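Local atomic coordinates of chloride intracellular channel exc-4 (Caenorhabditis elegans, PDB entry 2YV9), a protein that may insert into membranes to form chloride channels and is needed to regulate the lumen size of the growing excretory canal. Residues F43-Y48 with N186-Y191; H103-K106 with L112-K115; V138-D141 with P147-V150. One frame throughout, in Å; residues are numbered along the deposited sequence.

Overall arrangement
Contacts 1 and 2 are buried neighbours, their centres 9 Å apart, and they touch directly: the backbone N of Glu190 lies 2.9 Å from the carbonyl O of Leu112, a probable hydrogen bond. Contact 1 joins helix 38-52 to the start of helix 190-210, and contact 2 joins helix 94-107 to the loop after it. Across each, van der Waals touch does the work, with methionines and a pair of glutamates in contact 1 and an alanine against leucine and phenylalanine in contact 2. Contact 3, between 138-141 and 147-150, lies at the surface beyond the chain's centre from contact 2; there an aspartate grips a serine through hydrogen bonds.

Contact 1 of 3, residues F43-Y48 with N186-Y191; sequences FWMELY and NSMTEY
Met188 reaches across to helix 38-52 and lays its thioether against Met45. Its CG stands anti to the backbone N (chi1 -170°), and the chain runs straight until it bends at the last torsion. That carries SD to 3.7 Å from Met45 CE, while the terminal methyl CE of Met188 goes past it to sit 3.6 Å from the carbonyl O of Met45. The two methionines cross at a slant, Met188 touching both the side chain and the backbone of Met45. Met45 and Met188 both also pack on Cys193 of helix 190-210. Next comes Thr189, whose CB is directed away from helix 38-52 and whose side chain serves its own backbone: it is the N-cap of helix 190-210, with OG1 accepting a weak bond from Tyr191 N at 3.4 Å. In this glutathione transferase fold, the contact sets the thioredoxin-like domain on the start of a helix of the all-helical domain, and helix 38-52 belongs to the region predicted to become transmembrane after insertion. Glu190, the first residue after the cap, is met by Glu46, whose nearly extended chain brings OE2 to 3.3 Å from Glu190 CB. The carboxylates themselves keep apart, OE2 of Glu46 and OE2 of Glu190 being 5.9 Å from each other with their planes turned by 72°. Glu190 bends its chain at chi2 (-86°) and takes its OE2 off to a hydrogen bond with Glu114 N, while its OE1 lies above one face of the Tyr191 ring, off toward its rim.

Contact 2 of 3, residues H103-K106 with L112-K115; sequences HLAK and LFEK
Ala105 meets Leu112 and Phe113 with a single methyl, and between residues 103-106 and 112-115 that one carbon carries the touch. The two residues before it turn elsewhere: the CB of His103 is directed away from the loop, and Leu104 packs on Leu50 of helix 38-52 and on Pro18. Then comes the alanine, its CB directed at the loop. The methyl points between its two partners, which lie on the same side of it. It approaches the backbone end of Leu112, with CB of Ala105 and CB of Leu112 4.2 Å apart. It also rests at the rim of the Phe113 ring, near the ring plane, with Ala105 CB 4.0 Å from CD2 and 4.1 Å from CE2 of Phe113. The methyl thus meets one edge of the ring, between two neighbouring ring carbons, and not its face. Phe113 turns that edge to the methyl by setting CG anti to its own carbonyl carbon (chi1 -68°). The contact is wholly apolar, and the CA atoms of Ala105 and Leu112 are 6.4 Å apart. Around it, Phe113 meets the ring of Phe102 with planes at about 50° and packs on Ile101, while Leu112 also touches Ile101. Both loop residues reach Glu46 of helix 38-52 as well, and Phe113 touches Glu190, so the loop is wedged where helices 94-107, 38-52 and 190-210 come together.

Contact 3 of 3, residues V138-D141 with P147-V150; sequences VEFD and PSRV
Asp141 OD1 takes two hydrogen bonds from Ser148. The shorter comes from the hydroxyl, with Ser148 OG 2.6 Å from Asp141 OD1, and it uses the syn lone pair, on the side of the other carboxylate oxygen. The second comes from the backbone: Ser148 N lies 3.1 Å from Asp141 OD1 with a fairly straight N-H angle of 163°, but it arrives from above the carboxylate plane, 51° out of it. Ser148 can supply both donors because its OG sits between the backbone N and the carbonyl carbon (chi1 50°), which turns the hydroxyl back toward the oxygen its own N-H is meeting. The same OG lies in the plane of the Phe140 ring, at its edge, 3.8 Å from CD2 of Phe140. Pro147 adds its CB against Asp141 OD2 at 3.7 Å. The contact closes the loop that links helix 117-140 to helix 155-178 in the all-helical domain: the aspartate, near the C-terminal end of one helix, catches the chain as it comes back toward the next. From outside the two segments Lys137 joins as a direct partner, forming a salt bridge with Asp141 OD2 and also a hydrogen bond with Ser148 O, so it ties the carboxylate and the serine backbone together and probably helps to keep the aspartate ionised. Lys144, within the loop, makes a cation-pi contact with Phe140 and bonds to its carbonyl O, and Leu153 packs on both Phe140 and Ser148.

Contact 1 of 3, residues F43-Y48 with N186-Y191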
loop_
_atom_site.group_PDB
_atom_site.type_symbol
_atom_site.label_atom_id
_atom_site.label_comp_id
_atom_site.label_asym_id
_atom_site.label_seq_id
_atom_site.Cartn_x
_atom_site.Cartn_y
_atom_site.Cartn_z
ATOM N N PHE A 43 -2.647 -10.710 0.264
ATOM C CA PHE A 43 -1.435 -11.187 -0.376
ATOM C C PHE A 43 -0.987 -12.539 0.142
ATOM O O PHE A 43 -0.423 -13.357 -0.621
ATOM C CB PHE A 43 -0.299 -10.177 -0.342
ATOM C CG PHE A 43 -0.630 -8.932 -1.067
ATOM C CD1 PHE A 43 -1.063 -8.986 -2.378
ATOM C CD2 PHE A 43 -0.567 -7.705 -0.457
ATOM C CE1 PHE A 43 -1.407 -7.837 -3.049
ATOM C CE2 PHE A 43 -0.899 -6.557 -1.153
ATOM C CZ PHE A 43 -1.326 -6.615 -2.416
ATOM N N TRP A 44 -1.224 -12.799 1.421
ATOM C CA TRP A 44 -0.872 -14.115 1.969
ATOM C C TRP A 44 -1.702 -15.165 1.255
ATOM O O TRP A 44 -1.139 -16.179 0.772
ATOM C CB TRP A 44 -1.072 -14.150 3.467
ATOM C CG TRP A 44 -0.541 -15.367 4.212
ATOM C CD1 TRP A 44 -0.132 -16.588 3.714
ATOM C CD2 TRP A 44 -0.432 -15.451 5.628
ATOM N NE1 TRP A 44 0.277 -17.403 4.769
ATOM C CE2 TRP A 44 0.109 -16.709 5.949
ATOM C CE3 TRP A 44 -0.678 -14.533 6.667
ATOM C CZ2 TRP A 44 0.312 -17.109 7.260
ATOM C CZ3 TRP A 44 -0.431 -14.912 7.969
ATOM C CH2 TRP A 44 0.050 -16.201 8.262
ATOM N N MET A 45 -3.014 -14.910 1.078
ATOM C CA MET A 45 -3.789 -15.898 0.320
ATOM C C MET A 45 -3.237 -16.131 -1.088
ATOM O O MET A 45 -3.136 -17.288 -1.576
ATOM C CB MET A 45 -5.249 -15.469 0.201
ATOM C CG MET A 45 -5.994 -15.512 1.527
ATOM S SD MET A 45 -7.735 -15.133 1.561
ATOM C CE MET A 45 -8.357 -16.324 0.404
ATOM N N GLU A 46 -2.860 -15.060 -1.761
ATOM C CA GLU A 46 -2.281 -15.198 -3.109
ATOM C C GLU A 46 -0.954 -15.992 -3.068
ATOM O O GLU A 46 -0.696 -16.907 -3.890
ATOM C CB GLU A 46 -2.112 -13.827 -3.725
ATOM C CG GLU A 46 -3.449 -13.128 -4.044
ATOM C CD GLU A 46 -3.301 -11.692 -4.507
ATOM O OE1 GLU A 46 -2.144 -11.212 -4.636
ATOM O OE2 GLU A 46 -4.337 -11.071 -4.753
ATOM N N LEU A 47 -0.068 -15.615 -2.167
ATOM C CA LEU A 47 1.173 -16.389 -1.993
ATOM C C LEU A 47 0.917 -17.869 -1.683
ATOM O O LEU A 47 1.639 -18.735 -2.204
ATOM C CB LEU A 47 2.060 -15.763 -0.929
ATOM C CG LEU A 47 2.647 -14.436 -1.456
ATOM C CD1 LEU A 47 3.349 -13.660 -0.294
ATOM C CD2 LEU A 47 3.620 -14.573 -2.563
ATOM N N TYR A 48 -0.087 -18.161 -0.876
ATOM C CA TYR A 48 -0.422 -19.549 -0.528
ATOM C C TYR A 48 -0.855 -20.307 -1.782
ATOM O O TYR A 48 -0.474 -21.463 -1.983
ATOM C CB TYR A 48 -1.518 -19.655 0.557
ATOM C CG TYR A 48 -1.486 -21.001 1.235
ATOM C CD1 TYR A 48 -0.814 -21.181 2.449
ATOM C CD2 TYR A 48 -2.093 -22.100 0.657
ATOM C CE1 TYR A 48 -0.747 -22.418 3.042
ATOM C CE2 TYR A 48 -2.037 -23.349 1.254
ATOM C CZ TYR A 48 -1.365 -23.510 2.441
ATOM O OH TYR A 48 -1.324 -24.771 3.058
ATOM N N ASN A 186 -14.441 -21.431 -10.851
ATOM C CA ASN A 186 -14.021 -22.596 -10.085
ATOM C C ASN A 186 -12.700 -22.415 -9.333
ATOM O O ASN A 186 -12.342 -23.275 -8.517
ATOM C CB ASN A 186 -13.885 -23.781 -11.028
ATOM C CG ASN A 186 -13.816 -25.099 -10.299
ATOM O OD1 ASN A 186 -12.854 -25.866 -10.451
ATOM N ND2 ASN A 186 -14.837 -25.373 -9.493
ATOM N N SER A 187 -11.982 -21.327 -9.612
ATOM C CA SER A 187 -10.638 -21.098 -9.115
ATOM C C SER A 187 -10.630 -19.846 -8.237
ATOM O O SER A 187 -11.340 -18.856 -8.521
ATOM C CB SER A 187 -9.657 -20.856 -10.248
ATOM O OG SER A 187 -9.248 -22.074 -10.810
ATOM N N MET A 188 -9.833 -19.906 -7.192
ATOM C CA MET A 188 -9.663 -18.736 -6.309
ATOM C C MET A 188 -8.974 -17.628 -7.082
ATOM O O MET A 188 -8.001 -17.883 -7.775
ATOM C CB MET A 188 -8.807 -19.110 -5.101
ATOM C CG MET A 188 -8.787 -18.018 -4.019
ATOM S SD MET A 188 -7.696 -18.408 -2.629
ATOM C CE MET A 188 -6.106 -18.100 -3.367
ATOM N N THR A 189 -9.467 -16.383 -6.955
ATOM C CA THR A 189 -8.866 -15.247 -7.599
ATOM C C THR A 189 -8.567 -14.168 -6.556
ATOM O O THR A 189 -8.945 -14.303 -5.399
ATOM C CB THR A 189 -9.781 -14.631 -8.696
ATOM O OG1 THR A 189 -11.000 -14.096 -8.130
ATOM C CG2 THR A 189 -10.102 -15.672 -9.804
ATOM N N GLU A 190 -7.954 -13.067 -7.007
ATOM C CA GLU A 190 -7.666 -11.946 -6.109
ATOM C C GLU A 190 -8.944 -11.406 -5.436
ATOM O O GLU A 190 -8.920 -10.999 -4.260
ATOM C CB GLU A 190 -6.863 -10.853 -6.808
ATOM C CG GLU A 190 -7.690 -9.717 -7.490
ATOM C CD GLU A 190 -8.117 -10.044 -8.882
ATOM O OE1 GLU A 190 -8.438 -9.078 -9.645
ATOM O OE2 GLU A 190 -8.147 -11.246 -9.213
ATOM N N TYR A 191 -10.087 -11.469 -6.125
ATOM C CA TYR A 191 -11.326 -11.002 -5.537
ATOM C C TYR A 191 -11.752 -11.823 -4.321
ATOM O O TYR A 191 -12.280 -11.270 -3.369
ATOM C CB TYR A 191 -12.409 -10.910 -6.560
ATOM C CG TYR A 191 -12.056 -9.917 -7.649
ATOM C CD1 TYR A 191 -11.847 -8.594 -7.364
ATOM C CD2 TYR A 191 -11.986 -10.323 -8.987
ATOM C CE1 TYR A 191 -11.555 -7.674 -8.352
ATOM C CE2 TYR A 191 -11.643 -9.418 -9.987
ATOM C CZ TYR A 191 -11.469 -8.073 -9.668
ATOM O OH TYR A 191 -11.174 -7.106 -10.616
#

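Contact 2 of 3, residues H103-K106 with L112-K115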
loop_
_atom_site.group_PDB
_atom_site.type_symbol
_atom_site.label_atom_id
_atom_site.label_comp_id
_atom_site.label_asym_id
_atom_site.label_seq_id
_atom_site.Cartn_x
_atom_site.Cartn_y
_atom_site.Cartn_z
ATOM N N HIS A 103 2.830 -11.449 -11.963
ATOM C CA HIS A 103 3.829 -11.879 -12.950
ATOM C C HIS A 103 4.019 -13.371 -12.832
ATOM O O HIS A 103 3.939 -14.101 -13.847
ATOM C CB HIS A 103 5.177 -11.169 -12.758
ATOM C CG HIS A 103 6.200 -11.571 -13.770
ATOM N ND1 HIS A 103 6.965 -12.715 -13.639
ATOM C CD2 HIS A 103 6.537 -11.022 -14.960
ATOM C CE1 HIS A 103 7.748 -12.833 -14.698
ATOM N NE2 HIS A 103 7.505 -11.826 -15.517
ATOM N N LEU A 104 4.301 -13.825 -11.616
ATOM C CA LEU A 104 4.542 -15.227 -11.318
ATOM C C LEU A 104 3.312 -16.087 -11.671
ATOM O O LEU A 104 3.474 -17.168 -12.251
ATOM C CB LEU A 104 4.885 -15.466 -9.846
ATOM C CG LEU A 104 6.325 -15.134 -9.432
ATOM C CD1 LEU A 104 6.520 -15.144 -7.924
ATOM C CD2 LEU A 104 7.349 -16.118 -10.090
ATOM N N ALA A 105 2.116 -15.658 -11.275
ATOM C CA ALA A 105 0.864 -16.370 -11.649
ATOM C C ALA A 105 0.805 -16.579 -13.185
ATOM O O ALA A 105 0.428 -17.673 -13.663
ATOM C CB ALA A 105 -0.402 -15.600 -11.141
ATOM N N LYS A 106 1.097 -15.521 -13.954
ATOM C CA LYS A 106 1.029 -15.572 -15.424
ATOM C C LYS A 106 2.058 -16.555 -15.934
ATOM O O LYS A 106 1.760 -17.403 -16.813
ATOM C CB LYS A 106 1.254 -14.190 -16.019
ATOM C CG LYS A 106 1.098 -14.103 -17.568
ATOM C CD LYS A 106 -0.366 -14.043 -17.981
ATOM C CE LYS A 106 -0.551 -14.066 -19.500
ATOM N NZ LYS A 106 -1.848 -13.439 -19.906
ATOM N N LEU A 112 -5.122 -16.834 -11.244
ATOM C CA LEU A 112 -5.344 -16.151 -9.967
ATOM C C LEU A 112 -5.841 -14.722 -10.113
ATOM O O LEU A 112 -6.469 -14.197 -9.187
ATOM C CB LEU A 112 -4.047 -16.192 -9.170
ATOM C CG LEU A 112 -3.968 -15.593 -7.768
ATOM C CD1 LEU A 112 -4.960 -16.210 -6.793
ATOM C CD2 LEU A 112 -2.516 -15.742 -7.202
ATOM N N PHE A 113 -5.552 -14.075 -11.243
ATOM C CA PHE A 113 -5.931 -12.685 -11.434
ATOM C C PHE A 113 -6.832 -12.538 -12.609
ATOM O O PHE A 113 -6.526 -13.051 -13.713
ATOM C CB PHE A 113 -4.736 -11.784 -11.638
ATOM C CG PHE A 113 -3.888 -11.657 -10.426
ATOM C CD1 PHE A 113 -4.169 -10.702 -9.472
ATOM C CD2 PHE A 113 -2.838 -12.524 -10.218
ATOM C CE1 PHE A 113 -3.377 -10.591 -8.364
ATOM C CE2 PHE A 113 -2.052 -12.447 -9.101
ATOM C CZ PHE A 113 -2.314 -11.484 -8.173
ATOM N N GLU A 114 -7.922 -11.827 -12.353
ATOM C CA GLU A 114 -8.913 -11.458 -13.367
ATOM C C GLU A 114 -9.386 -10.036 -13.113
ATOM O O GLU A 114 -9.086 -9.461 -12.068
ATOM C CB GLU A 114 -10.103 -12.395 -13.302
ATOM C CG GLU A 114 -9.824 -13.817 -13.586
ATOM C CD GLU A 114 -9.371 -14.076 -14.989
ATOM O OE1 GLU A 114 -9.547 -13.192 -15.868
ATOM O OE2 GLU A 114 -8.824 -15.170 -15.196
ATOM N N LYS A 115 -10.039 -9.433 -14.099
ATOM C CA LYS A 115 -10.662 -8.118 -13.936
ATOM C C LYS A 115 -12.177 -8.239 -14.029
ATOM O O LYS A 115 -12.725 -8.854 -14.941
ATOM C CB LYS A 115 -10.135 -7.108 -14.950
ATOM C CG LYS A 115 -8.825 -6.461 -14.549
ATOM C CD LYS A 115 -9.011 -5.464 -13.395
ATOM C CE LYS A 115 -7.677 -4.891 -12.922
ATOM N NZ LYS A 115 -7.638 -4.674 -11.444
#

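Contact 3 of 3, residues V138-D141 with P147-V150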
loop_
_atom_site.group_PDB
_atom_site.type_symbol
_atom_site.label_atom_id
_atom_site.label_comp_id
_atom_site.label_asym_id
_atom_site.label_seq_id
_atom_site.Cartn_x
_atom_site.Cartn_y
_atom_site.Cartn_z
ATOM N N VAL A 138 -20.983 2.153 17.262
ATOM C CA VAL A 138 -19.992 2.366 18.377
ATOM C C VAL A 138 -20.198 3.715 19.036
ATOM O O VAL A 138 -20.152 3.858 20.273
ATOM C CB VAL A 138 -18.521 2.209 17.893
ATOM C CG1 VAL A 138 -17.515 2.852 18.869
ATOM C CG2 VAL A 138 -18.226 0.718 17.688
ATOM N N GLU A 139 -20.414 4.734 18.225
ATOM C CA GLU A 139 -20.636 6.085 18.776
ATOM C C GLU A 139 -22.016 6.175 19.465
ATOM O O GLU A 139 -22.202 6.869 20.490
ATOM C CB GLU A 139 -20.520 7.145 17.685
ATOM C CG GLU A 139 -19.168 7.179 16.989
ATOM C CD GLU A 139 -18.033 7.880 17.762
ATOM O OE1 GLU A 139 -18.226 8.339 18.918
ATOM O OE2 GLU A 139 -16.933 8.003 17.162
ATOM N N PHE A 140 -22.995 5.474 18.923
ATOM C CA PHE A 140 -24.328 5.496 19.522
ATOM C C PHE A 140 -24.311 4.852 20.900
ATOM O O PHE A 140 -25.035 5.279 21.836
ATOM C CB PHE A 140 -25.312 4.732 18.625
ATOM C CG PHE A 140 -26.709 4.820 19.085
ATOM C CD1 PHE A 140 -27.380 6.043 19.047
ATOM C CD2 PHE A 140 -27.364 3.719 19.598
ATOM C CE1 PHE A 140 -28.688 6.135 19.490
ATOM C CE2 PHE A 140 -28.665 3.810 20.029
ATOM C CZ PHE A 140 -29.323 5.017 19.985
ATOM N N ASP A 141 -23.456 3.848 21.051
ATOM C CA ASP A 141 -23.418 3.032 22.275
ATOM C C ASP A 141 -22.477 3.626 23.327
ATOM O O ASP A 141 -22.390 3.116 24.430
ATOM C CB ASP A 141 -23.014 1.594 21.971
ATOM C CG ASP A 141 -24.116 0.808 21.255
ATOM O OD1 ASP A 141 -25.295 1.201 21.409
ATOM O OD2 ASP A 141 -23.798 -0.231 20.613
ATOM N N PRO A 147 -24.889 -2.518 25.370
ATOM C CA PRO A 147 -25.037 -1.977 24.012
ATOM C C PRO A 147 -26.475 -2.104 23.540
ATOM O O PRO A 147 -27.239 -2.952 24.006
ATOM C CB PRO A 147 -24.115 -2.872 23.161
ATOM C CG PRO A 147 -23.910 -4.094 23.957
ATOM C CD PRO A 147 -23.977 -3.676 25.406
ATOM N N SER A 148 -26.822 -1.264 22.583
ATOM C CA SER A 148 -28.130 -1.332 21.964
ATOM C C SER A 148 -28.269 -2.595 21.123
ATOM O O SER A 148 -27.282 -3.111 20.585
ATOM C CB SER A 148 -28.296 -0.164 21.052
ATOM O OG SER A 148 -27.151 -0.051 20.185
ATOM N N ARG A 149 -29.502 -3.062 21.004
ATOM C CA ARG A 149 -29.795 -4.118 20.054
ATOM C C ARG A 149 -29.962 -3.472 18.709
ATOM O O ARG A 149 -30.514 -2.376 18.590
ATOM C CB ARG A 149 -31.097 -4.803 20.432
ATOM C CG ARG A 149 -31.041 -5.564 21.744
ATOM C CD ARG A 149 -32.287 -6.467 21.918
ATOM N NE ARG A 149 -33.523 -5.689 21.824
ATOM C CZ ARG A 149 -34.735 -6.201 21.606
ATOM N NH1 ARG A 149 -34.921 -7.515 21.472
ATOM N NH2 ARG A 149 -35.779 -5.386 21.526
ATOM N N VAL A 150 -29.552 -4.164 17.637
ATOM C CA VAL A 150 -29.738 -3.577 16.305
ATOM C C VAL A 150 -31.226 -3.256 16.009
ATOM O O VAL A 150 -31.523 -2.226 15.389
ATOM C CB VAL A 150 -29.199 -4.558 15.261
ATOM C CG1 VAL A 150 -29.678 -4.193 13.818
ATOM C CG2 VAL A 150 -27.670 -4.651 15.371
#